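Local coordinates for protein KLLA0E08119p (Kluyveromyces lactis, PDB 3VA7) that probably carboxylates urea to urea-1-carboxylate at the expense of ATP, using biotin and hydrogencarbonate, as the carboxylase part of a longer urea-degrading enzyme, at residues V838-A843 with C907-E912; I848-G853 with R888-E893. One frame throughout, in Å; residues are numbered along the deposited sequence.

Contacts 1 and 2 belong to one small layered unit of the carboxyltransferase region, their centres about 8 Å apart. Contact 1 sets helix 901-912 against an antiparallel sheet; contact 2 is a pairing of two strands within that sheet. Strand 838-842 adjoins strand 847-852, as the backbone pair T839 O and E851 N shows at 2.7 Å. The layers meet where E912 OE1 lies 2.7 Å from Y852 OH, a probable hydrogen bond, and where L908 CD1 packs 3.7 Å from I892 CD1. The unit stands back from the ligands: about 12 Å separates the side chain of S889 from the bound biotin group, and a similar distance the side chain of I848 from the sodium ion.

Contact 1: V838-A843 with C907-E912; sequences VTYRQA and CLIAYE
In the helix-on-sheet layering of this carboxyltransferase region, Y840 of strand 838-842 extends its ring to L908 and I909, and its hydroxyl to E912, of helix 901-912. Segments 838-842 and 907-912 run nearly antiparallel, at 162°, their axes 10.8 Å apart at closest. With CG anti to its carbonyl carbon (chi1 -65°), Y840 carries its ring out from the strand to the helix surface. There CE1 lies 3.3 Å from I909 CD1, while on the other flank CE2 is 3.9 Å from L908 CB; both aliphatic groups approach the ring obliquely. The V838 and E912 side chains meet from opposite directions, V838 CG2 3.8 Å from E912 OE2. A water ties the polar ends together. It accepts from the Y840 hydroxyl, in a bond whose modelled length is doubtful, and donates to L908 O at 3.2 Å and to E912 OE1 at 2.7 Å. A leucine in place of Y840 would probably open a gap between L908 and I909 and take the hydroxyl away from the water and E912. The buried carboxylate of E912 also has R864 as a salt-bridge partner through OE2, and Y852 at OE1, a setting that is likely to favour its ionised form.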
ATOM      1  N   VAL A 838     -22.135 -23.638  25.162  1.00 30.65           N
ATOM      2  CA  VAL A 838     -21.126 -22.658  25.074  1.00 29.24           C
ATOM      3  C   VAL A 838     -19.893 -23.268  25.661  1.00 29.98           C
ATOM      4  O   VAL A 838     -19.934 -23.878  26.754  1.00 30.36           O
ATOM      5  CB  VAL A 838     -21.485 -21.423  25.832  1.00 29.43           C
ATOM      6  CG1 VAL A 838     -20.456 -20.330  25.508  1.00 28.57           C
ATOM      7  CG2 VAL A 838     -22.938 -20.941  25.467  1.00 26.66           C
ATOM      8  N   THR A 839     -18.802 -23.148  24.895  1.00 29.89           N
ATOM      9  CA  THR A 839     -17.496 -23.620  25.314  1.00 29.32           C
ATOM     10  C   THR A 839     -16.525 -22.460  25.291  1.00 29.19           C
ATOM     11  O   THR A 839     -16.366 -21.810  24.276  1.00 30.11           O
ATOM     12  CB  THR A 839     -17.030 -24.739  24.420  1.00 29.29           C
ATOM     13  OG1 THR A 839     -18.120 -25.658  24.298  1.00 30.20           O
ATOM     14  CG2 THR A 839     -15.799 -25.464  25.009  1.00 26.74           C
ATOM     15  N   TYR A 840     -15.906 -22.220  26.441  1.00 28.52           N
ATOM     16  CA  TYR A 840     -14.988 -21.148  26.658  1.00 27.85           C
ATOM     17  C   TYR A 840     -13.580 -21.745  26.681  1.00 27.95           C
ATOM     18  O   TYR A 840     -13.281 -22.619  27.526  1.00 28.62           O
ATOM     19  CB  TYR A 840     -15.328 -20.454  27.979  1.00 27.71           C
ATOM     20  CG  TYR A 840     -16.695 -19.760  27.986  1.00 29.58           C
ATOM     21  CD1 TYR A 840     -17.864 -20.412  28.449  1.00 26.50           C
ATOM     22  CD2 TYR A 840     -16.818 -18.452  27.532  1.00 27.47           C
ATOM     23  CE1 TYR A 840     -19.106 -19.750  28.443  1.00 25.03           C
ATOM     24  CE2 TYR A 840     -18.045 -17.784  27.554  1.00 27.47           C
ATOM     25  CZ  TYR A 840     -19.191 -18.436  27.994  1.00 27.73           C
ATOM     26  OH  TYR A 840     -20.396 -17.711  27.962  1.00 27.69           O
ATOM     27  N   ARG A 841     -12.734 -21.314  25.731  1.00 26.67           N
ATOM     28  CA  ARG A 841     -11.361 -21.816  25.658  1.00 25.74           C
ATOM     29  C   ARG A 841     -10.333 -20.704  25.844  1.00 25.46           C
ATOM     30  O   ARG A 841     -10.484 -19.568  25.355  1.00 24.29           O
ATOM     31  CB  ARG A 841     -11.063 -22.605  24.376  1.00 24.71           C
ATOM     32  CG  ARG A 841     -12.188 -23.443  23.900  1.00 25.64           C
ATOM     33  CD  ARG A 841     -11.949 -24.124  22.557  1.00 23.59           C
ATOM     34  NE  ARG A 841     -11.417 -25.425  22.843  1.00 26.18           N
ATOM     35  CZ  ARG A 841     -12.100 -26.525  22.666  1.00 29.30           C
ATOM     36  NH1 ARG A 841     -13.328 -26.456  22.178  1.00 27.93           N
ATOM     37  NH2 ARG A 841     -11.543 -27.682  22.971  1.00 34.75           N
ATOM     38  N   GLN A 842      -9.325 -21.041  26.624  1.00 24.73           N
ATOM     39  CA  GLN A 842      -8.265 -20.148  26.848  1.00 26.16           C
ATOM     40  C   GLN A 842      -7.490 -20.062  25.537  1.00 25.96           C
ATOM     41  O   GLN A 842      -7.100 -21.087  24.989  1.00 26.48           O
ATOM     42  CB  GLN A 842      -7.379 -20.773  27.916  1.00 27.08           C
ATOM     43  CG  GLN A 842      -6.046 -20.077  28.102  1.00 29.17           C
ATOM     44  CD  GLN A 842      -5.271 -20.691  29.250  1.00 33.32           C
ATOM     45  OE1 GLN A 842      -5.017 -20.044  30.279  1.00 31.98           O
ATOM     46  NE2 GLN A 842      -4.913 -21.959  29.090  1.00 32.09           N
ATOM     47  N   ALA A 843      -7.219 -18.858  25.060  1.00 25.59           N
ATOM     48  CA  ALA A 843      -6.564 -18.702  23.757  1.00 25.18           C
ATOM     49  C   ALA A 843      -5.519 -17.614  23.785  1.00 24.24           C
ATOM     50  O   ALA A 843      -5.666 -16.570  23.141  1.00 23.83           O
ATOM     51  CB  ALA A 843      -7.617 -18.418  22.657  1.00 25.64           C
ATOM     52  N   CYS A 907     -18.080 -12.546  33.641  1.00 25.07           N
ATOM     53  CA  CYS A 907     -19.041 -11.633  33.048  1.00 26.87           C
ATOM     54  C   CYS A 907     -19.685 -12.285  31.812  1.00 26.81           C
ATOM     55  O   CYS A 907     -20.931 -12.128  31.577  1.00 26.88           O
ATOM     56  CB  CYS A 907     -18.443 -10.286  32.675  1.00 27.21           C
ATOM     57  SG  CYS A 907     -17.714  -9.391  34.041  1.00 33.61           S
ATOM     58  N   LEU A 908     -18.853 -13.013  31.050  1.00 25.37           N
ATOM     59  CA  LEU A 908     -19.290 -13.584  29.810  1.00 25.32           C
ATOM     60  C   LEU A 908     -20.345 -14.654  30.053  1.00 26.24           C
ATOM     61  O   LEU A 908     -21.398 -14.632  29.381  1.00 26.54           O
ATOM     62  CB  LEU A 908     -18.122 -14.109  28.955  1.00 25.11           C
ATOM     63  CG  LEU A 908     -17.126 -13.080  28.426  1.00 22.56           C
ATOM     64  CD1 LEU A 908     -15.982 -13.722  27.717  1.00 15.34           C
ATOM     65  CD2 LEU A 908     -17.808 -12.051  27.541  1.00 22.74           C
ATOM     66  N   ILE A 909     -20.080 -15.579  30.988  1.00 27.08           N
ATOM     67  CA  ILE A 909     -21.057 -16.606  31.327  1.00 28.73           C
ATOM     68  C   ILE A 909     -22.357 -15.898  31.681  1.00 29.68           C
ATOM     69  O   ILE A 909     -23.441 -16.392  31.392  1.00 30.15           O
ATOM     70  CB  ILE A 909     -20.717 -17.336  32.624  1.00 30.09           C
ATOM     71  CG1 ILE A 909     -19.326 -18.010  32.608  1.00 29.86           C
ATOM     72  CG2 ILE A 909     -21.904 -18.237  33.077  1.00 29.37           C
ATOM     73  CD1 ILE A 909     -19.138 -18.943  31.600  1.00 29.19           C
ATOM     74  N   ALA A 910     -22.247 -14.727  32.302  1.00 30.36           N
ATOM     75  CA  ALA A 910     -23.409 -14.076  32.836  1.00 31.31           C
ATOM     76  C   ALA A 910     -24.138 -13.273  31.795  1.00 32.18           C
ATOM     77  O   ALA A 910     -25.377 -13.390  31.689  1.00 31.93           O
ATOM     78  CB  ALA A 910     -23.057 -13.229  34.048  1.00 31.84           C
ATOM     79  N   TYR A 911     -23.407 -12.467  31.013  1.00 33.18           N
ATOM     80  CA  TYR A 911     -24.077 -11.756  29.913  1.00 33.95           C
ATOM     81  C   TYR A 911     -24.713 -12.797  28.968  1.00 35.10           C
ATOM     82  O   TYR A 911     -25.681 -12.485  28.247  1.00 34.84           O
ATOM     83  CB  TYR A 911     -23.119 -10.919  29.071  1.00 34.07           C
ATOM     84  CG  TYR A 911     -22.260  -9.891  29.775  1.00 34.15           C
ATOM     85  CD1 TYR A 911     -21.021  -9.543  29.233  1.00 31.25           C
ATOM     86  CD2 TYR A 911     -22.689  -9.245  30.956  1.00 31.63           C
ATOM     87  CE1 TYR A 911     -20.247  -8.639  29.813  1.00 30.76           C
ATOM     88  CE2 TYR A 911     -21.899  -8.328  31.559  1.00 31.93           C
ATOM     89  CZ  TYR A 911     -20.661  -8.023  30.986  1.00 32.49           C
ATOM     90  OH  TYR A 911     -19.809  -7.125  31.580  1.00 30.76           O
ATOM     91  N   GLU A 912     -24.163 -14.021  28.953  1.00 34.89           N
ATOM     92  CA  GLU A 912     -24.680 -15.025  28.034  1.00 35.07           C
ATOM     93  C   GLU A 912     -26.140 -15.313  28.282  1.00 34.75           C
ATOM     94  O   GLU A 912     -26.864 -15.579  27.325  1.00 35.68           O
ATOM     95  CB  GLU A 912     -23.894 -16.327  28.102  1.00 35.65           C
ATOM     96  CG  GLU A 912     -24.453 -17.450  27.212  1.00 37.25           C
ATOM     97  CD  GLU A 912     -24.233 -17.247  25.713  1.00 37.01           C
ATOM     98  OE1 GLU A 912     -23.320 -16.534  25.317  1.00 37.63           O
ATOM     99  OE2 GLU A 912     -24.971 -17.835  24.913  1.00 40.79           O
TER
HETATM  100  O   HOH W   1     -20.947 -15.848  26.485  1.00 25.26           O

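Contact 2: I848-G853 with R888-E893; sequences ILVEYG and RSVLIE
R888 grips Y852 through both its backbone and its side chain. Its carbonyl oxygen receives Y852 N at 2.7 Å, and the guanidinium folds back so that NE donates to Y852 O, also at 2.7 Å. That second bond is bent, with 141° at the hydrogen, and the oxygen sits 27° out of the guanidinium plane. NH2 adds weak bonds to Y852 O and to G853 O, the latter met edge-on in the plane of the group. A turn at chi3 (-98°) brings the arginine tip round to these carbonyls, and E851 CB covers one guanidinium face, 4.0 Å from NH2.

Beyond this end the segments pair as antiparallel strands. I848 with I892 and V850 with V890 are hydrogen-bonded pairs, each joined by two reciprocal N-H to O bonds of 3.0 Å. L849 with L891 and E851 with S889 are the non-hydrogen-bonded pairs between and beside them, and S889 CA makes a CA-H to O contact with V850 O. On the face bearing I848, V850, V890 and I892, V850 CG2 meets I892 CD1 at 3.5 Å; on the other, L849 and L891 cross at about a right angle, their CD1 atoms 3.9 Å apart.

In the second shell, E851 OE1 forms a salt bridge with R841 NH1 on strand 838-842, although R888 NH2 is also near, 4.2 Å from OE1. V850 CG1 lies over one face of the Y852 ring, toward its rim, and the hydroxyl has its outside partner in E912.

Strand 847-852 is the central strand of a five-stranded antiparallel sheet and 889-894 lies beside it, with 838-842 and the edge strand 880-885 as the next neighbours outward. Helix 901-912 packs on I848 and I892 through L904, while helix 859-875 receives the Y852 ring through I861, I865 and L868.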
ATOM      1  N   ILE A 848      -9.953 -14.956  25.245  1.00 21.45           N
ATOM      2  CA  ILE A 848     -10.769 -16.112  25.529  1.00 21.51           C
ATOM      3  C   ILE A 848     -11.574 -16.350  24.258  1.00 22.24           C
ATOM      4  O   ILE A 848     -12.178 -15.431  23.721  1.00 21.43           O
ATOM      5  CB  ILE A 848     -11.753 -15.834  26.732  1.00 21.29           C
ATOM      6  CG1 ILE A 848     -10.982 -15.632  28.081  1.00 22.60           C
ATOM      7  CG2 ILE A 848     -12.806 -16.892  26.840  1.00 16.31           C
ATOM      8  CD1 ILE A 848     -11.931 -15.627  29.404  1.00 18.10           C
ATOM      9  N   LEU A 849     -11.550 -17.575  23.762  1.00 23.01           N
ATOM     10  CA  LEU A 849     -12.354 -17.934  22.632  1.00 24.22           C
ATOM     11  C   LEU A 849     -13.712 -18.499  23.090  1.00 24.74           C
ATOM     12  O   LEU A 849     -13.735 -19.479  23.843  1.00 25.44           O
ATOM     13  CB  LEU A 849     -11.567 -18.963  21.818  1.00 24.28           C
ATOM     14  CG  LEU A 849     -12.211 -19.489  20.514  1.00 26.40           C
ATOM     15  CD1 LEU A 849     -12.280 -18.415  19.446  1.00 21.78           C
ATOM     16  CD2 LEU A 849     -11.475 -20.741  19.980  1.00 25.87           C
ATOM     17  N   VAL A 850     -14.822 -17.923  22.627  1.00 24.83           N
ATOM     18  CA  VAL A 850     -16.183 -18.429  22.971  1.00 25.55           C
ATOM     19  C   VAL A 850     -16.712 -19.234  21.787  1.00 27.29           C
ATOM     20  O   VAL A 850     -16.867 -18.698  20.673  1.00 27.84           O
ATOM     21  CB  VAL A 850     -17.200 -17.240  23.236  1.00 25.43           C
ATOM     22  CG1 VAL A 850     -18.552 -17.723  23.602  1.00 23.41           C
ATOM     23  CG2 VAL A 850     -16.727 -16.341  24.314  1.00 24.81           C
ATOM     24  N   GLU A 851     -17.000 -20.504  21.992  1.00 28.58           N
ATOM     25  CA  GLU A 851     -17.494 -21.350  20.896  1.00 30.47           C
ATOM     26  C   GLU A 851     -18.939 -21.844  21.057  1.00 31.67           C
ATOM     27  O   GLU A 851     -19.272 -22.535  22.006  1.00 31.78           O
ATOM     28  CB  GLU A 851     -16.584 -22.567  20.736  1.00 29.92           C
ATOM     29  CG  GLU A 851     -15.212 -22.232  20.257  1.00 31.24           C
ATOM     30  CD  GLU A 851     -14.396 -23.482  20.170  1.00 34.52           C
ATOM     31  OE1 GLU A 851     -14.769 -24.476  20.835  1.00 36.63           O
ATOM     32  OE2 GLU A 851     -13.390 -23.477  19.445  1.00 35.12           O
ATOM     33  N   TYR A 852     -19.791 -21.514  20.118  1.00 33.80           N
ATOM     34  CA  TYR A 852     -21.162 -22.020  20.168  1.00 36.33           C
ATOM     35  C   TYR A 852     -21.436 -23.381  19.503  1.00 38.21           C
ATOM     36  O   TYR A 852     -20.891 -23.716  18.441  1.00 39.96           O
ATOM     37  CB  TYR A 852     -22.129 -20.978  19.604  1.00 35.79           C
ATOM     38  CG  TYR A 852     -22.256 -19.739  20.459  1.00 35.16           C
ATOM     39  CD1 TYR A 852     -22.610 -19.814  21.838  1.00 35.22           C
ATOM     40  CD2 TYR A 852     -22.038 -18.510  19.920  1.00 31.14           C
ATOM     41  CE1 TYR A 852     -22.760 -18.664  22.601  1.00 32.52           C
ATOM     42  CE2 TYR A 852     -22.183 -17.368  20.682  1.00 32.77           C
ATOM     43  CZ  TYR A 852     -22.537 -17.442  22.005  1.00 31.31           C
ATOM     44  OH  TYR A 852     -22.629 -16.260  22.701  1.00 30.09           O
ATOM     45  N   GLY A 853     -22.313 -24.137  20.142  1.00 39.42           N
ATOM     46  CA  GLY A 853     -22.941 -25.290  19.559  1.00 40.96           C
ATOM     47  C   GLY A 853     -22.055 -26.494  19.627  1.00 42.66           C
ATOM     48  O   GLY A 853     -20.995 -26.443  20.243  1.00 42.80           O
ATOM     49  N   ARG A 888     -18.954 -19.709  14.237  1.00 26.11           N
ATOM     50  CA  ARG A 888     -19.800 -20.137  15.336  1.00 26.79           C
ATOM     51  C   ARG A 888     -19.132 -19.747  16.696  1.00 26.50           C
ATOM     52  O   ARG A 888     -19.386 -20.347  17.737  1.00 25.63           O
ATOM     53  CB  ARG A 888     -19.978 -21.655  15.239  1.00 27.28           C
ATOM     54  CG  ARG A 888     -18.674 -22.391  15.384  1.00 28.53           C
ATOM     55  CD  ARG A 888     -18.914 -23.849  15.354  1.00 32.76           C
ATOM     56  NE  ARG A 888     -18.979 -24.468  16.677  1.00 33.75           N
ATOM     57  CZ  ARG A 888     -17.942 -24.960  17.337  1.00 33.93           C
ATOM     58  NH1 ARG A 888     -16.725 -24.887  16.854  1.00 31.25           N
ATOM     59  NH2 ARG A 888     -18.137 -25.532  18.510  1.00 39.25           N
ATOM     60  N   SER A 889     -18.270 -18.740  16.653  1.00 26.22           N
ATOM     61  CA  SER A 889     -17.446 -18.391  17.766  1.00 26.07           C
ATOM     62  C   SER A 889     -17.163 -16.895  17.717  1.00 25.54           C
ATOM     63  O   SER A 889     -17.505 -16.201  16.732  1.00 25.55           O
ATOM     64  CB  SER A 889     -16.143 -19.161  17.682  1.00 26.12           C
ATOM     65  OG  SER A 889     -15.373 -18.503  16.677  1.00 29.52           O
ATOM     66  N   VAL A 890     -16.542 -16.388  18.782  1.00 24.25           N
ATOM     67  CA  VAL A 890     -16.082 -15.002  18.772  1.00 23.43           C
ATOM     68  C   VAL A 890     -14.902 -14.967  19.664  1.00 23.65           C
ATOM     69  O   VAL A 890     -14.849 -15.641  20.711  1.00 23.74           O
ATOM     70  CB  VAL A 890     -17.178 -13.952  19.276  1.00 24.44           C
ATOM     71  CG1 VAL A 890     -17.819 -14.411  20.641  1.00 24.40           C
ATOM     72  CG2 VAL A 890     -16.597 -12.508  19.387  1.00 21.06           C
ATOM     73  N   LEU A 891     -13.915 -14.207  19.266  1.00 24.24           N
ATOM     74  CA  LEU A 891     -12.733 -14.193  20.081  1.00 24.82           C
ATOM     75  C   LEU A 891     -12.720 -12.858  20.814  1.00 25.14           C
ATOM     76  O   LEU A 891     -12.931 -11.811  20.211  1.00 25.60           O
ATOM     77  CB  LEU A 891     -11.508 -14.400  19.204  1.00 24.75           C
ATOM     78  CG  LEU A 891     -10.190 -14.296  19.928  1.00 23.69           C
ATOM     79  CD1 LEU A 891      -9.931 -15.561  20.743  1.00 20.97           C
ATOM     80  CD2 LEU A 891      -9.099 -13.989  18.943  1.00 17.69           C
ATOM     81  N   ILE A 892     -12.482 -12.920  22.113  1.00 24.69           N
ATOM     82  CA  ILE A 892     -12.543 -11.770  22.949  1.00 24.75           C
ATOM     83  C   ILE A 892     -11.171 -11.437  23.477  1.00 25.11           C
ATOM     84  O   ILE A 892     -10.568 -12.253  24.210  1.00 24.64           O
ATOM     85  CB  ILE A 892     -13.467 -12.083  24.108  1.00 25.22           C
ATOM     86  CG1 ILE A 892     -14.889 -12.014  23.599  1.00 24.29           C
ATOM     87  CG2 ILE A 892     -13.315 -11.042  25.219  1.00 24.50           C
ATOM     88  CD1 ILE A 892     -15.686 -13.028  24.080  1.00 22.77           C
ATOM     89  N   GLU A 893     -10.669 -10.261  23.096  1.00 25.61           N
ATOM     90  CA  GLU A 893      -9.345  -9.852  23.527  1.00 27.22           C
ATOM     91  C   GLU A 893      -9.494  -8.962  24.713  1.00 28.98           C
ATOM     92  O   GLU A 893     -10.354  -8.033  24.706  1.00 30.16           O
ATOM     93  CB  GLU A 893      -8.532  -9.130  22.440  1.00 27.42           C
ATOM     94  CG  GLU A 893      -7.052  -8.907  22.825  1.00 25.67           C
ATOM     95  CD  GLU A 893      -6.248  -8.024  21.836  1.00 27.61           C
ATOM     96  OE1 GLU A 893      -6.725  -7.737  20.732  1.00 27.17           O
ATOM     97  OE2 GLU A 893      -5.122  -7.580  22.175  1.00 28.03           O
TER